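Local structure of beta-N-acetylhexosaminidase (Thermotoga neapolitana, 5BZA) at residues H165-D170 with P177-S182; P214-L219 with S224-T229; Q412-H417 with A436-G441. The protein probably hydrolyses terminal non-reducing N-acetyl-D-hexosamine residues from N-acetyl-beta-D-hexosaminides, as a zinc-binding member of glycoside hydrolase family 3. All coordinates share one frame; numbering follows the deposited sequence.

Contact 1: residues H165-D170 with P177-S182; sequences HGKTAD and PTVNAS
T168 lies opposite V179 and D170 opposite P177, with CA atoms of the first pair 5.4 Å apart and those of the second 4.9 Å, so H165-D170 and P177-S182 run antiparallel although neither is a regular strand. A type I turn from H165 to T168 leads into the paired part. Two waters bridge the segments where a sheet would have direct backbone hydrogen bonds. One donates to K167 O and accepts from N180 N; the second accepts from T178 N at 2.6 Å and ties in two side chains, donating to D170 OD2 and bonding T168 OG1. Both segments belong to the long loop after strand 156-162 of the TIM barrel, which holds the end of the KHFPGHG...DSH motif of family 3 glycosidases, begun on the strand; H165 has been seen to bind zinc, and D171 and H173, between the segments, hold a cadmium ion here. T168 suits its place doubly. With OG1 anti to its own nitrogen (chi1 171°), the hydroxyl lies 3.2 Å from P177 CB while accepting from D170 N at 3.0 Å, an ST turn, and its methyl CG2 rests 4.0 Å from V179 CG2. P177, rigid and apolar, presses CG to within 3.4 Å of D170 O. The branched V179 sets CG2 3.7 Å from K167 C, and the aliphatic part of K167 passes A181 CB before NZ forms a salt bridge with E189.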
ATOM      1  N   HIS B 165      11.129 -27.154  -7.848  1.00 14.50           N
ATOM      2  CA  HIS B 165      12.466 -26.574  -7.723  1.00 10.58           C
ATOM      3  C   HIS B 165      13.051 -26.871  -6.330  1.00 11.27           C
ATOM      4  O   HIS B 165      14.184 -26.486  -6.016  1.00 15.42           O
ATOM      5  CB  HIS B 165      12.373 -25.039  -7.958  1.00 15.67           C
ATOM      6  CG  HIS B 165      13.670 -24.360  -8.311  1.00 15.74           C
ATOM      7  ND1 HIS B 165      14.812 -24.454  -7.536  1.00 16.88           N
ATOM      8  CD2 HIS B 165      13.985 -23.531  -9.339  1.00 14.31           C
ATOM      9  CE1 HIS B 165      15.781 -23.735  -8.088  1.00 19.60           C
ATOM     10  NE2 HIS B 165      15.308 -23.170  -9.189  1.00 16.64           N
ATOM     11  N   GLY B 166      12.276 -27.536  -5.485  1.00 11.13           N
ATOM     12  CA  GLY B 166      12.605 -27.563  -4.079  1.00 11.12           C
ATOM     13  C   GLY B 166      13.789 -28.426  -3.678  1.00 13.81           C
ATOM     14  O   GLY B 166      14.481 -28.107  -2.694  1.00 18.07           O
ATOM     15  N   LYS B 167      14.078 -29.454  -4.478  1.00 13.42           N
ATOM     16  CA  LYS B 167      15.019 -30.514  -4.099  1.00 14.30           C
ATOM     17  C   LYS B 167      16.428 -30.277  -4.594  1.00 16.36           C
ATOM     18  O   LYS B 167      17.152 -31.236  -4.833  1.00 22.90           O
ATOM     19  CB  LYS B 167      14.546 -31.862  -4.630  1.00 13.86           C
ATOM     20  CG  LYS B 167      13.545 -32.554  -3.779  1.00 12.50           C
ATOM     21  CD  LYS B 167      12.807 -33.530  -4.672  1.00 17.67           C
ATOM     22  CE  LYS B 167      12.169 -34.650  -3.890  1.00 16.16           C
ATOM     23  NZ  LYS B 167      11.088 -34.227  -3.047  1.00 12.03           N
ATOM     24  N   THR B 168      16.759 -29.036  -4.905  1.00 17.28           N
ATOM     25  CA  THR B 168      18.115 -28.660  -5.244  1.00 19.80           C
ATOM     26  C   THR B 168      18.582 -27.555  -4.312  1.00 25.07           C
ATOM     27  O   THR B 168      17.767 -26.739  -3.843  1.00 24.36           O
ATOM     28  CB  THR B 168      18.218 -28.175  -6.692  1.00 21.13           C
ATOM     29  OG1 THR B 168      19.520 -27.624  -6.908  1.00 26.07           O
ATOM     30  CG2 THR B 168      17.181 -27.090  -6.952  1.00 20.07           C
ATOM     31  N   ALA B 169      19.883 -27.526  -4.018  1.00 29.01           N
ATOM     32  CA  ALA B 169      20.433 -26.467  -3.157  1.00 33.17           C
ATOM     33  C   ALA B 169      20.899 -25.295  -4.018  1.00 31.47           C
ATOM     34  O   ALA B 169      21.110 -24.185  -3.536  1.00 36.14           O
ATOM     35  CB  ALA B 169      21.574 -26.991  -2.301  1.00 32.01           C
ATOM     36  N   ASP B 170      21.017 -25.556  -5.311  1.00 29.72           N
ATOM     37  CA  ASP B 170      21.501 -24.570  -6.261  1.00 28.22           C
ATOM     38  C   ASP B 170      20.448 -23.579  -6.771  1.00 30.09           C
ATOM     39  O   ASP B 170      19.248 -23.882  -6.855  1.00 26.78           O
ATOM     40  CB  ASP B 170      22.149 -25.300  -7.417  1.00 28.36           C
ATOM     41  CG  ASP B 170      23.494 -25.876  -7.032  1.00 32.81           C
ATOM     42  OD1 ASP B 170      24.252 -25.163  -6.345  1.00 29.78           O
ATOM     43  OD2 ASP B 170      23.769 -27.044  -7.377  1.00 35.57           O
ATOM     44  N   PRO B 177      20.775 -25.655 -11.735  1.00 21.28           N
ATOM     45  CA  PRO B 177      20.719 -26.625 -10.638  1.00 18.78           C
ATOM     46  C   PRO B 177      20.296 -27.989 -11.155  1.00 15.56           C
ATOM     47  O   PRO B 177      19.840 -28.108 -12.294  1.00 13.17           O
ATOM     48  CB  PRO B 177      19.669 -26.029  -9.683  1.00 19.18           C
ATOM     49  CG  PRO B 177      19.481 -24.584 -10.146  1.00 18.67           C
ATOM     50  CD  PRO B 177      19.713 -24.632 -11.616  1.00 17.47           C
ATOM     51  N   THR B 178      20.454 -28.996 -10.310  1.00 11.91           N
ATOM     52  CA  THR B 178      20.084 -30.359 -10.631  1.00 13.62           C
ATOM     53  C   THR B 178      19.203 -30.969  -9.543  1.00 13.66           C
ATOM     54  O   THR B 178      19.492 -30.824  -8.350  1.00 10.02           O
ATOM     55  CB  THR B 178      21.361 -31.204 -10.839  1.00 17.85           C
ATOM     56  OG1 THR B 178      21.933 -30.849 -12.105  1.00 18.40           O
ATOM     57  CG2 THR B 178      21.052 -32.695 -10.820  1.00 11.98           C
ATOM     58  N   VAL B 179      18.106 -31.605  -9.943  1.00 11.28           N
ATOM     59  CA  VAL B 179      17.277 -32.383  -9.000  1.00 12.99           C
ATOM     60  C   VAL B 179      17.381 -33.861  -9.399  1.00 13.52           C
ATOM     61  O   VAL B 179      17.137 -34.205 -10.553  1.00 11.40           O
ATOM     62  CB  VAL B 179      15.810 -31.910  -8.996  1.00 12.44           C
ATOM     63  CG1 VAL B 179      14.877 -32.944  -8.426  1.00  9.42           C
ATOM     64  CG2 VAL B 179      15.690 -30.570  -8.238  1.00 15.27           C
ATOM     65  N   ASN B 180      17.753 -34.732  -8.465  1.00 13.70           N
ATOM     66  CA  ASN B 180      18.090 -36.124  -8.855  1.00 17.54           C
ATOM     67  C   ASN B 180      16.906 -37.046  -8.785  1.00 17.01           C
ATOM     68  O   ASN B 180      17.041 -38.241  -9.057  1.00 14.14           O
ATOM     69  CB  ASN B 180      19.157 -36.704  -7.941  1.00 14.68           C
ATOM     70  CG  ASN B 180      20.464 -36.036  -8.107  1.00 21.52           C
ATOM     71  OD1 ASN B 180      20.917 -35.763  -9.233  1.00 21.33           O
ATOM     72  ND2 ASN B 180      21.073 -35.697  -6.976  1.00 21.50           N
ATOM     73  N   ALA B 181      15.765 -36.511  -8.363  1.00 13.77           N
ATOM     74  CA  ALA B 181      14.580 -37.330  -8.179  1.00 15.63           C
ATOM     75  C   ALA B 181      14.193 -38.071  -9.454  1.00 14.56           C
ATOM     76  O   ALA B 181      14.252 -37.523 -10.559  1.00 12.74           O
ATOM     77  CB  ALA B 181      13.381 -36.440  -7.691  1.00 16.42           C
ATOM     78  N   SER B 182      13.798 -39.328  -9.298  1.00 19.08           N
ATOM     79  CA  SER B 182      13.190 -40.082 -10.398  1.00 19.64           C
ATOM     80  C   SER B 182      11.802 -39.523 -10.741  1.00 20.21           C
ATOM     81  O   SER B 182      11.138 -38.909  -9.891  1.00 19.26           O
ATOM     82  CB  SER B 182      13.066 -41.540 -10.020  1.00 21.36           C
ATOM     83  OG  SER B 182      12.095 -41.660  -8.987  1.00 21.01           O
TER
HETATM   84  O   HOH W   1      18.119 -33.766  -5.863  1.00 17.46           O
HETATM   85  O   HOH W   2      22.037 -28.717  -8.322  1.00 28.69           O

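Contact 2: residues P214-L219 with S224-T229; sequences PAVDDL and SKKLIT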
ATOM      1  N   PRO B 214      18.114 -35.009 -14.209  1.00 12.97           N
ATOM      2  CA  PRO B 214      18.890 -36.041 -14.935  1.00 14.99           C
ATOM      3  C   PRO B 214      18.229 -37.424 -15.013  1.00 16.33           C
ATOM      4  O   PRO B 214      18.361 -38.018 -16.062  1.00 16.09           O
ATOM      5  CB  PRO B 214      20.200 -36.119 -14.151  1.00 17.42           C
ATOM      6  CG  PRO B 214      20.338 -34.800 -13.537  1.00 20.24           C
ATOM      7  CD  PRO B 214      18.937 -34.291 -13.224  1.00 14.50           C
ATOM      8  N   ALA B 215      17.529 -37.886 -13.965  1.00 13.67           N
ATOM      9  CA  ALA B 215      16.813 -39.150 -13.984  1.00 13.84           C
ATOM     10  C   ALA B 215      15.692 -39.141 -15.006  1.00 13.21           C
ATOM     11  O   ALA B 215      15.077 -40.188 -15.248  1.00 15.02           O
ATOM     12  CB  ALA B 215      16.242 -39.473 -12.605  1.00  9.12           C
ATOM     13  N   VAL B 216      15.434 -37.987 -15.635  1.00 13.66           N
ATOM     14  CA  VAL B 216      14.288 -37.844 -16.524  1.00 12.12           C
ATOM     15  C   VAL B 216      14.635 -37.362 -17.935  1.00 15.03           C
ATOM     16  O   VAL B 216      14.016 -37.828 -18.914  1.00 14.26           O
ATOM     17  CB  VAL B 216      13.215 -36.818 -15.923  1.00 15.66           C
ATOM     18  CG1 VAL B 216      12.013 -36.654 -16.850  1.00 12.39           C
ATOM     19  CG2 VAL B 216      12.751 -37.215 -14.504  1.00 10.06           C
ATOM     20  N   ASP B 217      15.569 -36.400 -18.047  1.00 12.46           N
ATOM     21  CA  ASP B 217      15.859 -35.763 -19.345  1.00  9.30           C
ATOM     22  C   ASP B 217      17.120 -34.883 -19.250  1.00 12.40           C
ATOM     23  O   ASP B 217      17.495 -34.497 -18.161  1.00 10.40           O
ATOM     24  CB  ASP B 217      14.684 -34.920 -19.786  1.00 12.55           C
ATOM     25  CG  ASP B 217      14.761 -34.516 -21.217  1.00 15.31           C
ATOM     26  OD1 ASP B 217      15.429 -35.242 -21.982  1.00 21.06           O
ATOM     27  OD2 ASP B 217      14.214 -33.434 -21.573  1.00 14.33           O
ATOM     28  N   ASP B 218      17.797 -34.584 -20.357  1.00  8.59           N
ATOM     29  CA  ASP B 218      19.021 -33.787 -20.231  1.00 12.25           C
ATOM     30  C   ASP B 218      18.784 -32.281 -20.112  1.00 13.21           C
ATOM     31  O   ASP B 218      19.646 -31.556 -19.650  1.00 16.12           O
ATOM     32  CB  ASP B 218      19.917 -33.919 -21.444  1.00 11.27           C
ATOM     33  CG  ASP B 218      20.545 -35.266 -21.582  1.00  9.97           C
ATOM     34  OD1 ASP B 218      20.498 -36.093 -20.668  1.00 10.94           O
ATOM     35  OD2 ASP B 218      21.131 -35.428 -22.645  1.00 18.74           O
ATOM     36  N   LEU B 219      17.641 -31.829 -20.594  1.00 13.31           N
ATOM     37  CA  LEU B 219      17.381 -30.401 -20.711  1.00 14.56           C
ATOM     38  C   LEU B 219      16.805 -29.814 -19.462  1.00 10.55           C
ATOM     39  O   LEU B 219      16.025 -30.461 -18.790  1.00 10.06           O
ATOM     40  CB  LEU B 219      16.409 -30.168 -21.860  1.00 13.57           C
ATOM     41  CG  LEU B 219      17.077 -30.503 -23.183  1.00 15.38           C
ATOM     42  CD1 LEU B 219      16.031 -30.607 -24.300  1.00 12.79           C
ATOM     43  CD2 LEU B 219      18.117 -29.452 -23.485  1.00 11.28           C
ATOM     44  N   SER B 224      12.770 -28.408 -22.059  1.00 14.91           N
ATOM     45  CA  SER B 224      12.594 -29.850 -22.174  1.00 14.34           C
ATOM     46  C   SER B 224      11.236 -30.243 -22.745  1.00 14.21           C
ATOM     47  O   SER B 224      10.210 -30.127 -22.063  1.00 12.86           O
ATOM     48  CB  SER B 224      12.784 -30.510 -20.808  1.00 12.60           C
ATOM     49  OG  SER B 224      12.283 -31.842 -20.823  1.00 13.74           O
ATOM     50  N   LYS B 225      11.248 -30.739 -23.980  1.00 14.30           N
ATOM     51  CA  LYS B 225      10.034 -31.216 -24.643  1.00 16.35           C
ATOM     52  C   LYS B 225       9.415 -32.392 -23.887  1.00 16.96           C
ATOM     53  O   LYS B 225       8.197 -32.585 -23.865  1.00 15.93           O
ATOM     54  CB  LYS B 225      10.335 -31.650 -26.080  1.00 17.66           C
ATOM     55  CG  LYS B 225       9.096 -32.130 -26.830  1.00 18.68           C
ATOM     56  CD  LYS B 225       9.405 -32.479 -28.284  1.00 26.40           C
ATOM     57  CE  LYS B 225      10.032 -31.317 -29.066  1.00 24.88           C
ATOM     58  NZ  LYS B 225      10.069 -31.620 -30.545  1.00 26.14           N
ATOM     59  N   LYS B 226      10.249 -33.164 -23.218  1.00 18.06           N
ATOM     60  CA  LYS B 226       9.678 -34.264 -22.492  1.00 21.83           C
ATOM     61  C   LYS B 226       8.872 -33.723 -21.322  1.00 18.28           C
ATOM     62  O   LYS B 226       7.695 -34.042 -21.181  1.00 17.89           O
ATOM     63  CB  LYS B 226      10.769 -35.218 -22.032  1.00 17.46           C
ATOM     64  CG  LYS B 226      10.261 -36.425 -21.251  1.00 18.78           C
ATOM     65  CD  LYS B 226      11.411 -37.402 -20.987  1.00 23.76           C
ATOM     66  CE  LYS B 226      10.926 -38.689 -20.316  1.00 25.00           C
ATOM     67  NZ  LYS B 226       9.716 -39.260 -21.019  1.00 40.57           N
ATOM     68  N   LEU B 227       9.467 -32.824 -20.555  1.00 15.13           N
ATOM     69  CA  LEU B 227       8.813 -32.304 -19.358  1.00 16.75           C
ATOM     70  C   LEU B 227       7.608 -31.412 -19.708  1.00 13.23           C
ATOM     71  O   LEU B 227       6.577 -31.497 -19.049  1.00 11.80           O
ATOM     72  CB  LEU B 227       9.838 -31.527 -18.500  1.00 13.92           C
ATOM     73  CG  LEU B 227      10.777 -32.430 -17.674  1.00 10.28           C
ATOM     74  CD1 LEU B 227      11.960 -31.677 -17.074  1.00 12.93           C
ATOM     75  CD2 LEU B 227      10.034 -33.193 -16.612  1.00 13.65           C
ATOM     76  N   ILE B 228       7.706 -30.573 -20.733  1.00 15.60           N
ATOM     77  CA  ILE B 228       6.576 -29.673 -20.992  1.00 18.29           C
ATOM     78  C   ILE B 228       5.498 -30.344 -21.866  1.00 15.98           C
ATOM     79  O   ILE B 228       4.312 -30.209 -21.589  1.00 16.23           O
ATOM     80  CB  ILE B 228       7.043 -28.337 -21.625  1.00 12.79           C
ATOM     81  CG1 ILE B 228       8.040 -27.640 -20.723  1.00 12.50           C
ATOM     82  CG2 ILE B 228       5.848 -27.406 -21.920  1.00 15.95           C
ATOM     83  CD1 ILE B 228       8.722 -26.497 -21.430  1.00 12.85           C
ATOM     84  N   THR B 229       5.880 -31.098 -22.905  1.00 21.17           N
ATOM     85  CA  THR B 229       4.831 -31.738 -23.724  1.00 19.41           C
ATOM     86  C   THR B 229       4.363 -33.072 -23.127  1.00 17.98           C
ATOM     87  O   THR B 229       3.168 -33.258 -22.869  1.00 19.69           O
ATOM     88  CB  THR B 229       5.266 -32.016 -25.187  1.00 20.26           C
ATOM     89  OG1 THR B 229       5.711 -30.810 -25.818  1.00 19.67           O
ATOM     90  CG2 THR B 229       4.067 -32.576 -25.979  1.00 19.88           C
TER
HETATM   91  O   HOH W   3      13.337 -33.200 -23.890  1.00 13.36           O
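D217 OD2 is gripped from two directions: S224 OG donates to it over 2.6 Å, and a water donates over 2.5 Å. The serine uses the anti lone pair of OD2, the one turned away from the other carboxylate oxygen. The water in turn accepts from K226 N in the first turn of the helix. S224 is the N-cap, and its small hydroxyl works in both senses, because OG also accepts from L227 N at 3.0 Å with an almost straight N-H...O angle of 166°. An aspartate suits this spot: its negative charge beside the amino end of a helix would be expected to be stabilised by the helix dipole. Its chi1 of -166° puts CG anti to the backbone nitrogen and stretches the carboxylate out to the cap. K226 runs alongside D217, the two side chains pointing opposite ways, packs CD 3.4 Å from V216 O, and carries NZ on to a salt bridge with E230; a long flexible chain can do both. Apolar contacts flank the polar centre, with V216 CG1 meeting L227 CD2 at 4.0 Å, the two side chains nearly perpendicular, and L219 CB lying 3.8 Å from S224 CB. P214-L219 is part of the connection from strand 205-208 of the barrel to helix 225-235 and leans on that helix's start, and V216 also touches F183 and L186 of helix 183-188.

Contact 3: residues Q412-H417 with A436-G441; sequences QVLQAH and AKFFPG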
ATOM      1  N   GLN B 412       9.155  40.763   2.071  1.00 34.61           N
ATOM      2  CA  GLN B 412      10.560  40.455   2.132  1.00 39.81           C
ATOM      3  C   GLN B 412      10.807  39.088   1.465  1.00 40.93           C
ATOM      4  O   GLN B 412      11.752  38.918   0.669  1.00 38.05           O
ATOM      5  CB  GLN B 412      10.979  40.444   3.602  1.00 42.59           C
ATOM      6  CG  GLN B 412      12.382  39.920   3.928  1.00 55.35           C
ATOM      7  CD  GLN B 412      12.652  40.052   5.411  1.00 63.46           C
ATOM      8  OE1 GLN B 412      11.890  40.721   6.115  1.00 70.59           O
ATOM      9  NE2 GLN B 412      13.707  39.395   5.906  1.00 63.68           N
ATOM     10  N   VAL B 413       9.903  38.148   1.740  1.00 39.24           N
ATOM     11  CA  VAL B 413       9.874  36.853   1.068  1.00 36.90           C
ATOM     12  C   VAL B 413       9.625  36.983  -0.428  1.00 32.66           C
ATOM     13  O   VAL B 413      10.350  36.402  -1.269  1.00 33.73           O
ATOM     14  CB  VAL B 413       8.783  35.948   1.684  1.00 38.02           C
ATOM     15  CG1 VAL B 413       8.413  34.814   0.720  1.00 36.27           C
ATOM     16  CG2 VAL B 413       9.229  35.424   3.053  1.00 36.88           C
ATOM     17  N   LEU B 414       8.631  37.781  -0.772  1.00 29.71           N
ATOM     18  CA  LEU B 414       8.215  37.822  -2.153  1.00 32.64           C
ATOM     19  C   LEU B 414       9.330  38.464  -2.952  1.00 32.62           C
ATOM     20  O   LEU B 414       9.542  38.148  -4.135  1.00 32.28           O
ATOM     21  CB  LEU B 414       6.903  38.595  -2.321  1.00 31.61           C
ATOM     22  CG  LEU B 414       6.587  39.083  -3.744  1.00 31.48           C
ATOM     23  CD1 LEU B 414       6.231  37.931  -4.694  1.00 30.04           C
ATOM     24  CD2 LEU B 414       5.486  40.104  -3.725  1.00 30.11           C
ATOM     25  N   GLN B 415      10.079  39.338  -2.295  1.00 33.69           N
ATOM     26  CA  GLN B 415      11.113  40.025  -3.019  1.00 32.82           C
ATOM     27  C   GLN B 415      12.353  39.144  -3.028  1.00 30.66           C
ATOM     28  O   GLN B 415      13.176  39.237  -3.946  1.00 28.41           O
ATOM     29  CB  GLN B 415      11.404  41.389  -2.377  1.00 32.72           C
ATOM     30  CG  GLN B 415      10.249  42.381  -2.511  1.00 33.19           C
ATOM     31  CD  GLN B 415       9.897  42.720  -3.943  1.00 35.65           C
ATOM     32  OE1 GLN B 415      10.766  42.767  -4.826  1.00 34.43           O
ATOM     33  NE2 GLN B 415       8.606  42.961  -4.187  1.00 33.88           N
ATOM     34  N   ALA B 416      12.445  38.213  -2.084  1.00 27.65           N
ATOM     35  CA  ALA B 416      13.518  37.215  -2.185  1.00 30.68           C
ATOM     36  C   ALA B 416      13.305  36.417  -3.478  1.00 30.11           C
ATOM     37  O   ALA B 416      14.210  36.324  -4.320  1.00 26.77           O
ATOM     38  CB  ALA B 416      13.536  36.297  -0.972  1.00 30.26           C
ATOM     39  N   HIS B 417      12.070  35.967  -3.686  1.00 29.91           N
ATOM     40  CA  HIS B 417      11.729  35.247  -4.914  1.00 24.89           C
ATOM     41  C   HIS B 417      11.841  36.084  -6.191  1.00 24.79           C
ATOM     42  O   HIS B 417      12.327  35.584  -7.215  1.00 20.58           O
ATOM     43  CB  HIS B 417      10.322  34.669  -4.810  1.00 23.91           C
ATOM     44  CG  HIS B 417      10.230  33.489  -3.901  1.00 28.80           C
ATOM     45  ND1 HIS B 417      10.700  32.237  -4.254  1.00 27.19           N
ATOM     46  CD2 HIS B 417       9.723  33.360  -2.652  1.00 30.55           C
ATOM     47  CE1 HIS B 417      10.486  31.393  -3.260  1.00 28.30           C
ATOM     48  NE2 HIS B 417       9.892  32.048  -2.276  1.00 31.21           N
ATOM     49  N   ALA B 436       0.616  32.764  -7.802  1.00 28.03           N
ATOM     50  CA  ALA B 436       0.894  33.011  -9.213  1.00 32.75           C
ATOM     51  C   ALA B 436       0.676  34.472  -9.613  1.00 32.50           C
ATOM     52  O   ALA B 436       1.440  35.004 -10.435  1.00 30.19           O
ATOM     53  CB  ALA B 436       0.049  32.092 -10.097  1.00 27.81           C
ATOM     54  N   LYS B 437      -0.320  35.136  -9.011  1.00 31.83           N
ATOM     55  CA  LYS B 437      -0.580  36.555  -9.325  1.00 26.83           C
ATOM     56  C   LYS B 437       0.671  37.425  -9.134  1.00 27.65           C
ATOM     57  O   LYS B 437       0.846  38.416  -9.832  1.00 24.30           O
ATOM     58  CB  LYS B 437      -1.775  37.106  -8.541  1.00 33.43           C
ATOM     59  CG  LYS B 437      -1.546  37.464  -7.086  1.00 37.41           C
ATOM     60  CD  LYS B 437      -2.867  37.911  -6.421  1.00 37.77           C
ATOM     61  CE  LYS B 437      -4.077  37.137  -6.980  1.00 42.73           C
ATOM     62  NZ  LYS B 437      -5.325  37.279  -6.165  1.00 45.65           N
ATOM     63  N   PHE B 438       1.503  37.073  -8.155  1.00 29.80           N
ATOM     64  CA  PHE B 438       2.658  37.872  -7.762  1.00 29.25           C
ATOM     65  C   PHE B 438       3.919  37.659  -8.614  1.00 24.37           C
ATOM     66  O   PHE B 438       5.006  38.076  -8.220  1.00 26.07           O
ATOM     67  CB  PHE B 438       2.984  37.613  -6.283  1.00 27.45           C
ATOM     68  CG  PHE B 438       1.831  37.914  -5.361  1.00 32.46           C
ATOM     69  CD1 PHE B 438       1.580  39.226  -4.955  1.00 37.38           C
ATOM     70  CD2 PHE B 438       0.998  36.899  -4.891  1.00 37.97           C
ATOM     71  CE1 PHE B 438       0.518  39.524  -4.110  1.00 35.76           C
ATOM     72  CE2 PHE B 438      -0.075  37.195  -4.042  1.00 36.46           C
ATOM     73  CZ  PHE B 438      -0.310  38.503  -3.652  1.00 36.16           C
ATOM     74  N   PHE B 439       3.767  37.045  -9.787  1.00 23.06           N
ATOM     75  CA  PHE B 439       4.897  36.836 -10.704  1.00 22.98           C
ATOM     76  C   PHE B 439       4.538  37.231 -12.142  1.00 23.79           C
ATOM     77  O   PHE B 439       4.602  36.400 -13.071  1.00 21.00           O
ATOM     78  CB  PHE B 439       5.385  35.378 -10.658  1.00 17.18           C
ATOM     79  CG  PHE B 439       5.908  34.960  -9.316  1.00 18.19           C
ATOM     80  CD1 PHE B 439       5.047  34.504  -8.330  1.00 19.84           C
ATOM     81  CD2 PHE B 439       7.255  35.081  -9.015  1.00 15.53           C
ATOM     82  CE1 PHE B 439       5.533  34.132  -7.086  1.00 21.13           C
ATOM     83  CE2 PHE B 439       7.743  34.720  -7.786  1.00 17.71           C
ATOM     84  CZ  PHE B 439       6.883  34.243  -6.812  1.00 17.15           C
ATOM     85  N   PRO B 440       4.145  38.505 -12.338  1.00 24.45           N
ATOM     86  CA  PRO B 440       3.758  38.908 -13.694  1.00 25.31           C
ATOM     87  C   PRO B 440       4.982  38.947 -14.596  1.00 24.92           C
ATOM     88  O   PRO B 440       6.075  39.263 -14.121  1.00 25.27           O
ATOM     89  CB  PRO B 440       3.163  40.313 -13.495  1.00 22.37           C
ATOM     90  CG  PRO B 440       3.794  40.815 -12.254  1.00 22.31           C
ATOM     91  CD  PRO B 440       4.020  39.613 -11.370  1.00 26.21           C
ATOM     92  N   GLY B 441       4.794  38.683 -15.879  1.00 25.66           N
ATOM     93  CA  GLY B 441       5.887  38.610 -16.831  1.00 25.76           C
ATOM     94  C   GLY B 441       6.938  37.527 -16.557  1.00 25.32           C
ATOM     95  O   GLY B 441       7.907  37.403 -17.294  1.00 24.20           O
TER
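L414 reaches from helix 411-418 to F438 and F439 in the loop before strand 443-446. The helix is the crossover of a beta-alpha-beta unit in the C-terminal domain, joining the parallel neighbouring strands 399-404 and 425-429. From CB the leucine extends with CG anti to the backbone nitrogen (chi1 162°), which carries its fork clear of the helix and toward the loop. At the fork the branches part. CD1 does most of the touching: it lies 3.6 Å from F438 CB and 3.7 Å from F438 O, and it approaches F439 CZ at 4.3 Å. CD2 comes obliquely to the F438 ring, 4.2 Å from CD1 of that phenylalanine. The side chains of L414 and F438 lie roughly perpendicular, and the forked tip of a leucine fits such a site because one methyl meets CB and the carbonyl O of F438 while the other meets its ring. One turn further along the helix, H417 offers its CB, in the plane of the F439 ring at the edge, 3.9 Å from F439 CE2. F439 is large enough to span from there to Y427, V444 and A407, so it touches both the helix and the sheet strands 425-429 and 443-446. The buried imidazole of H417 has its ND1 hydrogen-bonded to D402, so this nitrogen has a partner in strand 399-404. F438, nearer the surface, has K437 CG over one face, 3.3 Å above the ring plane and displaced from the ring centre toward its edge.

Contacts 1 and 2 are neighbours on the barrel domain, their centres 14 Å apart, and they touch where P214 CD meets V179 O at 3.2 Å and A215 packs on A181 and S182. Contact 3 belongs to the other domain, on the far side of the chain's centre, about 69 Å from contact 1 between centres. Place and chemistry go together. The two barrel contacts are partly buried and rely on water: contact 1 joins two legs of one loop by water bridges and side-chain packing, beside metal-binding residues, whereas contact 2 adds a direct serine-aspartate bond at a helix start. Contact 3, mostly buried, fastens helix to loop by aliphatic and aromatic packing, away from the annotated metal sites.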